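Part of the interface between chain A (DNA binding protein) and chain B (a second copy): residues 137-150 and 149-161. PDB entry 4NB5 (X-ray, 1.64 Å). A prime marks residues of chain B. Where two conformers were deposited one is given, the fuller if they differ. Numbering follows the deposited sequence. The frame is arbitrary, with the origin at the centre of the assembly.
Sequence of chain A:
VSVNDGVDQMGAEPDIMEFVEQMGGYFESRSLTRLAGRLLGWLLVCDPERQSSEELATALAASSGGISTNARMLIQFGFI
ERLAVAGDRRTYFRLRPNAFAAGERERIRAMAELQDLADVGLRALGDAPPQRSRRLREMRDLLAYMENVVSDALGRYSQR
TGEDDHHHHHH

Chain A (137-150) REMRDLLAYMENVV
Chain B (149-161) VVSDALGRYSQRT

Residues 137-150 of chain A form an unbroken α-helix, with phi near -60° and psi near -45° throughout, and they pack against a chain B helix that starts before Val149′ and whose first residue to leave helical phi/psi is Arg160′. The two run roughly antiparallel, their N-to-C directions 140° apart, and the axes approach to 10.5 Å. The register is fixed at two points: CA of Val149 lies 7.1 Å from CA of Ala153′, and CA of Asp141 lies 7.6 Å from CA of Thr161′. Together the stretches bury 543 Å², mostly through apolar side chains and two tyrosines.

Along chain B, the contact opens with Val149′ (chi1 166°, t), whose CB points toward chain A. Its CG1 meets CG1 of Val149 at 3.7 Å, so the same residue from each copy packs against itself, both in the t rotamer. The next residue, Val150′ (t), projects sideways and is buried; its CG1 receives CE of Met146 at 4.0 Å. The m, m, m rotamer of Met146 brings the end of a sideways-pointing side chain nearer to the partner helix.

Ala153′ occupies the tightest stretch of the register. Its CB points toward chain A and lies 3.7 Å from CG1 of Val149 and 4.0 Å from CE2 of Tyr145, a methyl compact enough to fit between them. Its carbonyl also takes part: OH of Tyr145 donates a hydrogen bond to O of Ala153′ at 3.0 Å, the sole one across the two stretches. This oxygen already accepts the helical bond from N of Tyr157′ at 2.8 Å, and it lies near the plane of the Tyr145 ring, at its edge.

Leu154′ (m, t) starts away from chain A, yet its end returns: CD2 lies 4.0 Å from SD of Met146 and 4.2 Å from CD2 of Leu142. Gly155′ has no side chain and makes no contact with chain A. Arg156′ (m, m, m) begins toward chain A, placing CB 3.6 Å from OH of Tyr145, before its charged end leads away.

Tyr157′ (chi1 -171°, t; chi2 71°) is the knob of the interface, set among Glu138, Asp141, Leu142 and Tyr145. Leu142 (t, m) covers one face of its ring, with CD2 4.0 Å from the centroid and 19° off the normal. The ring of Tyr145 (chi1 180°, t; chi2 81°) meets the ring of Tyr157′ obliquely, the planes at 46° and the centroids 4.7 Å apart; CD1 of Tyr157′ comes within 3.5 Å of CG of Tyr145, over one face of that ring. Each tyrosine loses 99 Å² to the opposing stretch. The OH of Tyr157′ reaches 3.3 Å from CB of Asp141 and also 3.3 Å from N of Leu142, but the angle is poor and that amide is already bonded to O of Glu138.

Arg160′ departs from helical geometry with phi 160° and psi 150°. The CB of Thr161′ (chi1 -83°, m) points toward chain A, with OG1 3.8 Å from CE1 of Tyr145.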

ATOM      1  N   ARG A 137       9.715   9.888  17.974  1.00  8.95           N
ATOM      2  CA  ARG A 137       9.188  11.243  17.836  1.00  8.07           C
ATOM      3  C   ARG A 137       8.266  11.356  16.619  1.00  7.76           C
ATOM      4  O   ARG A 137       7.204  11.966  16.718  1.00  9.75           O
ATOM      5  CB  ARG A 137      10.315  12.285  17.772  1.00 10.39           C
ATOM      6  CG  ARG A 137      10.946  12.588  19.127  1.00 14.50           C
ATOM      7  CD  ARG A 137      11.824  13.841  19.071  1.00 16.75           C
ATOM      8  NE  ARG A 137      12.753  13.802  17.942  1.00 20.45           N
ATOM      9  CZ  ARG A 137      14.002  13.341  18.003  1.00 24.34           C
ATOM     10  NH1 ARG A 137      14.501  12.873  19.142  1.00 23.14           N
ATOM     11  NH2 ARG A 137      14.762  13.346  16.916  1.00 27.77           N
ATOM     12  N   GLU A 138       8.665  10.757  15.490  1.00 10.45           N
ATOM     13  CA  GLU A 138       7.833  10.729  14.271  0.56 10.36           C
ATOM     14  C   GLU A 138       6.514  10.052  14.554  1.00 10.89           C
ATOM     15  O   GLU A 138       5.456  10.527  14.133  1.00 10.82           O
ATOM     16  CB  GLU A 138       8.518   9.918  13.153  0.56 10.94           C
ATOM     17  CG  GLU A 138       7.834   9.912  11.741  0.56 25.28           C
ATOM     18  CD  GLU A 138       6.499   9.114  11.585  0.56 32.92           C
ATOM     19  OE1 GLU A 138       6.318   7.963  12.082  0.56  7.13           O
ATOM     20  OE2 GLU A 138       5.620   9.657  10.879  0.56 16.48           O
ATOM     21  N   MET A 139       6.584   8.924  15.257  1.00  7.77           N
ATOM     22  CA  MET A 139       5.412   8.130  15.605  1.00  7.88           C
ATOM     23  C   MET A 139       4.448   8.961  16.443  1.00  9.11           C
ATOM     24  O   MET A 139       3.252   9.077  16.127  1.00  9.87           O
ATOM     25  CB  MET A 139       5.843   6.891  16.387  1.00  8.08           C
ATOM     26  CG  MET A 139       4.724   6.118  17.047  1.00  7.62           C
ATOM     27  SD  MET A 139       5.413   4.747  17.997  1.00 10.42           S
ATOM     28  CE  MET A 139       3.927   3.968  18.639  1.00  8.61           C
ATOM     29  N   ARG A 140       4.972   9.542  17.514  1.00  7.83           N
ATOM     30  CA  ARG A 140       4.158  10.368  18.403  1.00  5.95           C
ATOM     31  C   ARG A 140       3.532  11.554  17.668  1.00  8.01           C
ATOM     32  O   ARG A 140       2.346  11.851  17.842  1.00  9.41           O
ATOM     33  CB  ARG A 140       5.003  10.874  19.581  1.00  9.29           C
ATOM     34  CG  ARG A 140       4.200  11.725  20.558  1.00  9.99           C
ATOM     35  CD  ARG A 140       4.998  12.114  21.773  1.00 15.44           C
ATOM     36  NE  ARG A 140       6.129  12.963  21.446  1.00 14.14           N
ATOM     37  CZ  ARG A 140       6.942  13.493  22.357  1.00 14.07           C
ATOM     38  NH1 ARG A 140       6.734  13.266  23.650  1.00 19.61           N
ATOM     39  NH2 ARG A 140       7.950  14.255  21.975  1.00 17.10           N
ATOM     40  N   ASP A 141       4.334  12.239  16.855  1.00  7.62           N
ATOM     41  CA  ASP A 141       3.876  13.430  16.142  1.00  7.61           C
ATOM     42  C   ASP A 141       2.732  13.080  15.178  1.00  6.96           C
ATOM     43  O   ASP A 141       1.726  13.774  15.106  1.00  7.83           O
ATOM     44  CB  ASP A 141       5.039  14.067  15.382  1.00  6.94           C
ATOM     45  CG  ASP A 141       6.068  14.690  16.304  1.00 28.53           C
ATOM     46  OD1 ASP A 141       5.783  14.820  17.512  1.00 36.11           O
ATOM     47  OD2 ASP A 141       7.156  15.065  15.818  1.00 28.81           O
ATOM     48  N   LEU A 142       2.889  11.981  14.454  1.00  7.91           N
ATOM     49  CA  LEU A 142       1.893  11.584  13.464  1.00  7.49           C
ATOM     50  C   LEU A 142       0.592  11.176  14.133  1.00 10.07           C
ATOM     51  O   LEU A 142      -0.486  11.593  13.713  1.00  9.45           O
ATOM     52  CB  LEU A 142       2.440  10.452  12.604  1.00  9.99           C
ATOM     53  CG  LEU A 142       1.577   9.938  11.445  1.00 14.05           C
ATOM     54  CD1 LEU A 142       0.460   9.037  11.926  1.00 11.29           C
ATOM     55  CD2 LEU A 142       1.017  11.103  10.643  1.00 13.93           C
ATOM     56  N   LEU A 143       0.697  10.363  15.179  1.00  9.31           N
ATOM     57  CA  LEU A 143      -0.488   9.919  15.896  1.00  7.51           C
ATOM     58  C   LEU A 143      -1.281  11.105  16.450  1.00  7.58           C
ATOM     59  O   LEU A 143      -2.506  11.164  16.309  1.00  7.38           O
ATOM     60  CB  LEU A 143      -0.119   8.933  17.014  1.00  9.53           C
ATOM     61  CG  LEU A 143       0.435   7.591  16.522  1.00  7.82           C
ATOM     62  CD1 LEU A 143       1.007   6.795  17.697  1.00  9.48           C
ATOM     63  CD2 LEU A 143      -0.654   6.785  15.809  1.00 11.48           C
ATOM     64  N   ALA A 144      -0.592  12.048  17.083  1.00  8.59           N
ATOM     65  CA  ALA A 144      -1.260  13.248  17.581  1.00 10.66           C
ATOM     66  C   ALA A 144      -1.977  13.992  16.451  1.00  8.65           C
ATOM     67  O   ALA A 144      -3.139  14.393  16.584  1.00  9.98           O
ATOM     68  CB  ALA A 144      -0.245  14.169  18.252  1.00 10.29           C
ATOM     69  N   TYR A 145      -1.276  14.179  15.341  1.00  9.87           N
ATOM     70  CA  TYR A 145      -1.813  14.919  14.209  1.00  9.24           C
ATOM     71  C   TYR A 145      -3.068  14.232  13.691  1.00 11.41           C
ATOM     72  O   TYR A 145      -4.102  14.872  13.492  1.00 11.36           O
ATOM     73  CB  TYR A 145      -0.761  14.994  13.118  1.00  7.45           C
ATOM     74  CG  TYR A 145      -1.191  15.743  11.876  1.00 10.36           C
ATOM     75  CD1 TYR A 145      -1.145  17.128  11.826  1.00 24.93           C
ATOM     76  CD2 TYR A 145      -1.609  15.058  10.751  1.00 14.71           C
ATOM     77  CE1 TYR A 145      -1.524  17.811  10.691  1.00 27.50           C
ATOM     78  CE2 TYR A 145      -1.980  15.734   9.607  1.00 18.56           C
ATOM     79  CZ  TYR A 145      -1.941  17.108   9.586  1.00 23.88           C
ATOM     80  OH  TYR A 145      -2.319  17.783   8.449  1.00 29.12           O
ATOM     81  N   MET A 146      -2.983  12.922  13.487  1.00  8.80           N
ATOM     82  CA  MET A 146      -4.131  12.172  12.976  1.00  9.92           C
ATOM     83  C   MET A 146      -5.302  12.114  13.957  1.00 12.28           C
ATOM     84  O   MET A 146      -6.456  12.179  13.539  1.00 11.84           O
ATOM     85  CB  MET A 146      -3.699  10.763  12.574  1.00 16.13           C
ATOM     86  CG  MET A 146      -2.796  10.744  11.359  1.00 13.51           C
ATOM     87  SD  MET A 146      -3.455  11.633   9.908  1.00 25.97           S
ATOM     88  CE  MET A 146      -5.079  10.922   9.827  1.00 16.55           C
ATOM     89  N   GLU A 147      -5.017  11.990  15.249  1.00  7.86           N
ATOM     90  CA  GLU A 147      -6.075  12.030  16.254  1.00  8.63           C
ATOM     91  C   GLU A 147      -6.855  13.333  16.145  1.00  8.80           C
ATOM     92  O   GLU A 147      -8.079  13.339  16.189  1.00 11.90           O
ATOM     93  CB  GLU A 147      -5.492  11.909  17.657  1.00 10.28           C
ATOM     94  CG  GLU A 147      -5.090  10.504  18.052  1.00 11.48           C
ATOM     95  CD  GLU A 147      -4.230  10.498  19.294  1.00 14.17           C
ATOM     96  OE1 GLU A 147      -4.657  11.068  20.327  1.00 14.27           O
ATOM     97  OE2 GLU A 147      -3.100   9.972  19.223  1.00 12.21           O
ATOM     98  N   ASN A 148      -6.135  14.441  16.009  1.00  8.22           N
ATOM     99  CA  ASN A 148      -6.776  15.738  15.900  1.00  8.29           C
ATOM    100  C   ASN A 148      -7.590  15.857  14.611  1.00 10.97           C
ATOM    101  O   ASN A 148      -8.715  16.356  14.624  1.00 12.25           O
ATOM    102  CB  ASN A 148      -5.728  16.858  15.973  1.00 10.41           C
ATOM    103  CG  ASN A 148      -5.006  16.901  17.312  1.00  9.82           C
ATOM    104  OD1 ASN A 148      -5.518  16.419  18.325  1.00 13.49           O
ATOM    105  ND2 ASN A 148      -3.809  17.474  17.321  1.00 12.02           N
ATOM    106  N   VAL A 149      -7.015  15.389  13.506  1.00  7.04           N
ATOM    107  CA  VAL A 149      -7.661  15.450  12.192  1.00 10.39           C
ATOM    108  C   VAL A 149      -8.937  14.626  12.153  1.00 10.17           C
ATOM    109  O   VAL A 149      -9.982  15.099  11.694  1.00 13.11           O
ATOM    110  CB  VAL A 149      -6.713  14.950  11.091  1.00 14.54           C
ATOM    111  CG1 VAL A 149      -7.486  14.558   9.823  1.00 18.32           C
ATOM    112  CG2 VAL A 149      -5.680  16.010  10.788  1.00 16.61           C
ATOM    113  N   VAL A 150      -8.856  13.391  12.627  1.00 10.88           N
ATOM    114  CA  VAL A 150     -10.009  12.505  12.563  1.00 10.17           C
ATOM    115  C   VAL A 150     -11.125  12.979  13.499  1.00  8.96           C
ATOM    116  O   VAL A 150     -12.289  12.948  13.128  1.00 12.34           O
ATOM    117  CB  VAL A 150      -9.631  11.049  12.853  1.00 15.96           C
ATOM    118  CG1 VAL A 150     -10.861  10.169  12.798  1.00 19.43           C
ATOM    119  CG2 VAL A 150      -8.597  10.577  11.842  1.00 22.09           C
TER
ATOM    120  N   VAL B 149     -10.478  12.995   3.679  1.00 10.86           N
ATOM    121  CA  VAL B 149      -9.972  13.723   4.834  1.00 16.04           C
ATOM    122  C   VAL B 149      -8.523  13.338   5.137  1.00 14.86           C
ATOM    123  O   VAL B 149      -7.650  14.208   5.250  1.00 15.07           O
ATOM    124  CB  VAL B 149     -10.834  13.463   6.082  1.00 17.76           C
ATOM    125  CG1 VAL B 149     -10.116  13.941   7.337  1.00 17.03           C
ATOM    126  CG2 VAL B 149     -12.167  14.164   5.948  1.00 21.48           C
ATOM    127  N   VAL B 150      -8.281  12.035   5.242  1.00 13.30           N
ATOM    128  CA  VAL B 150      -6.975  11.497   5.614  1.00 14.70           C
ATOM    129  C   VAL B 150      -5.955  11.754   4.512  1.00 13.04           C
ATOM    130  O   VAL B 150      -4.814  12.147   4.774  1.00 14.37           O
ATOM    131  CB  VAL B 150      -7.071   9.982   5.903  1.00 18.57           C
ATOM    132  CG1 VAL B 150      -5.700   9.387   6.178  1.00 20.75           C
ATOM    133  CG2 VAL B 150      -8.006   9.732   7.083  1.00 19.52           C
ATOM    134  N   SER B 151      -6.372  11.559   3.265  1.00  9.78           N
ATOM    135  CA  SER B 151      -5.479  11.825   2.140  1.00 13.20           C
ATOM    136  C   SER B 151      -4.993  13.273   2.174  1.00 12.96           C
ATOM    137  O   SER B 151      -3.792  13.531   2.063  1.00 13.56           O
ATOM    138  CB  SER B 151      -6.185  11.545   0.815  1.00 20.87           C
ATOM    139  OG  SER B 151      -5.282  11.693  -0.268  1.00 37.65           O
ATOM    140  N   ASP B 152      -5.929  14.205   2.336  1.00 14.34           N
ATOM    141  CA  ASP B 152      -5.604  15.627   2.382  1.00 18.78           C
ATOM    142  C   ASP B 152      -4.689  15.919   3.558  1.00 13.38           C
ATOM    143  O   ASP B 152      -3.722  16.676   3.443  1.00 13.95           O
ATOM    144  CB  ASP B 152      -6.877  16.466   2.515  1.00 16.14           C
ATOM    145  CG  ASP B 152      -6.589  17.919   2.862  1.00 34.51           C
ATOM    146  OD1 ASP B 152      -6.294  18.702   1.934  1.00 39.08           O
ATOM    147  OD2 ASP B 152      -6.656  18.277   4.063  1.00 35.84           O
ATOM    148  N   ALA B 153      -4.997  15.302   4.694  1.00 11.13           N
ATOM    149  CA  ALA B 153      -4.247  15.561   5.914  1.00 12.49           C
ATOM    150  C   ALA B 153      -2.801  15.080   5.806  1.00 10.97           C
ATOM    151  O   ALA B 153      -1.884  15.746   6.286  1.00 12.29           O
ATOM    152  CB  ALA B 153      -4.933  14.910   7.100  1.00 15.86           C
ATOM    153  N   LEU B 154      -2.587  13.920   5.199  1.00 11.18           N
ATOM    154  CA  LEU B 154      -1.231  13.392   5.072  1.00  9.74           C
ATOM    155  C   LEU B 154      -0.428  14.237   4.078  1.00 12.94           C
ATOM    156  O   LEU B 154       0.772  14.433   4.242  1.00 13.70           O
ATOM    157  CB  LEU B 154      -1.247  11.927   4.640  1.00 14.30           C
ATOM    158  CG  LEU B 154      -1.744  10.910   5.673  1.00 15.45           C
ATOM    159  CD1 LEU B 154      -1.797   9.527   5.058  1.00 21.09           C
ATOM    160  CD2 LEU B 154      -0.853  10.887   6.914  1.00 19.14           C
ATOM    161  N   GLY B 155      -1.100  14.741   3.054  1.00 15.42           N
ATOM    162  CA  GLY B 155      -0.455  15.650   2.125  1.00 14.78           C
ATOM    163  C   GLY B 155       0.057  16.867   2.865  1.00 18.20           C
ATOM    164  O   GLY B 155       1.209  17.270   2.700  1.00 22.36           O
ATOM    165  N   ARG B 156      -0.808  17.451   3.688  1.00 14.13           N
ATOM    166  CA  ARG B 156      -0.458  18.639   4.460  1.00 19.60           C
ATOM    167  C   ARG B 156       0.611  18.331   5.503  1.00 20.77           C
ATOM    168  O   ARG B 156       1.450  19.174   5.802  1.00 22.95           O
ATOM    169  CB  ARG B 156      -1.692  19.205   5.160  1.00 19.49           C
ATOM    170  CG  ARG B 156      -2.750  19.777   4.232  1.00 25.12           C
ATOM    171  CD  ARG B 156      -2.317  21.113   3.640  1.00 48.96           C
ATOM    172  NE  ARG B 156      -2.065  22.120   4.673  1.00 45.82           N
ATOM    173  CZ  ARG B 156      -3.002  22.887   5.227  1.00 54.95           C
ATOM    174  NH1 ARG B 156      -4.275  22.776   4.861  1.00 31.06           N
ATOM    175  NH2 ARG B 156      -2.665  23.770   6.157  1.00 52.92           N
ATOM    176  N   TYR B 157       0.573  17.125   6.060  1.00 13.77           N
ATOM    177  CA  TYR B 157       1.537  16.732   7.080  1.00 13.49           C
ATOM    178  C   TYR B 157       2.963  16.732   6.516  1.00 17.87           C
ATOM    179  O   TYR B 157       3.903  17.158   7.183  1.00 19.52           O
ATOM    180  CB  TYR B 157       1.184  15.350   7.637  1.00 14.08           C
ATOM    181  CG  TYR B 157       1.998  14.968   8.845  1.00 16.09           C
ATOM    182  CD1 TYR B 157       1.794  15.606  10.057  1.00 22.84           C
ATOM    183  CD2 TYR B 157       2.967  13.979   8.774  1.00 20.69           C
ATOM    184  CE1 TYR B 157       2.526  15.271  11.167  1.00 22.23           C
ATOM    185  CE2 TYR B 157       3.716  13.638   9.891  1.00 22.41           C
ATOM    186  CZ  TYR B 157       3.481  14.290  11.082  1.00 20.36           C
ATOM    187  OH  TYR B 157       4.205  13.976  12.202  1.00 25.68           O
ATOM    188  N   SER B 158       3.108  16.238   5.290  1.00 18.71           N
ATOM    189  CA  SER B 158       4.407  16.151   4.622  1.00 24.74           C
ATOM    190  C   SER B 158       5.100  17.505   4.502  1.00 36.25           C
ATOM    191  O   SER B 158       6.330  17.583   4.534  1.00 27.98           O
ATOM    192  CB  SER B 158       4.224  15.583   3.221  1.00 37.19           C
ATOM    193  OG  SER B 158       3.547  16.530   2.411  1.00 41.22           O
ATOM    194  N   GLN B 159       4.318  18.564   4.315  1.00 34.83           N
ATOM    195  CA  GLN B 159       4.861  19.917   4.371  1.00 47.44           C
ATOM    196  C   GLN B 159       5.632  20.040   5.676  1.00 57.63           C
ATOM    197  O   GLN B 159       6.836  20.284   5.668  1.00 83.10           O
ATOM    198  CB  GLN B 159       3.744  20.961   4.288  1.00 44.82           C
ATOM    199  CG  GLN B 159       3.282  21.254   2.868  1.00 57.97           C
ATOM    200  CD  GLN B 159       1.803  21.581   2.781  1.00 62.80           C
ATOM    201  OE1 GLN B 159       1.207  22.091   3.732  1.00 58.51           O
ATOM    202  NE2 GLN B 159       1.201  21.280   1.637  1.00 58.19           N
ATOM    203  N   ARG B 160       4.918  19.867   6.788  1.00 58.83           N
ATOM    204  CA  ARG B 160       5.524  19.562   8.088  1.00 50.97           C
ATOM    205  C   ARG B 160       4.596  19.893   9.249  1.00 62.08           C
ATOM    206  O   ARG B 160       3.769  20.802   9.162  1.00 75.65           O
ATOM    207  CB  ARG B 160       6.853  20.298   8.298  1.00 55.72           C
ATOM    208  CG  ARG B 160       6.751  21.814   8.313  1.00 49.55           C
ATOM    209  CD  ARG B 160       8.020  22.429   8.883  1.00 69.82           C
ATOM    210  NE  ARG B 160       8.392  23.663   8.198  1.00 69.43           N
ATOM    211  CZ  ARG B 160       8.897  23.711   6.969  1.00 81.68           C
ATOM    212  NH1 ARG B 160       9.078  22.593   6.276  1.00 74.32           N
ATOM    213  NH2 ARG B 160       9.212  24.879   6.426  1.00 81.16           N
ATOM    214  N   THR B 161       4.735  19.134  10.331  1.00 54.53           N
ATOM    215  CA  THR B 161       4.181  19.517  11.625  1.00 74.66           C
ATOM    216  C   THR B 161       5.177  19.197  12.736  1.00 70.71           C
ATOM    217  O   THR B 161       6.080  19.985  13.020  1.00 66.39           O
ATOM    218  CB  THR B 161       2.846  18.813  11.923  1.00 39.05           C
ATOM    219  OG1 THR B 161       1.776  19.527  11.292  1.00 61.60           O
ATOM    220  CG2 THR B 161       2.591  18.769  13.425  1.00 44.01           C
TER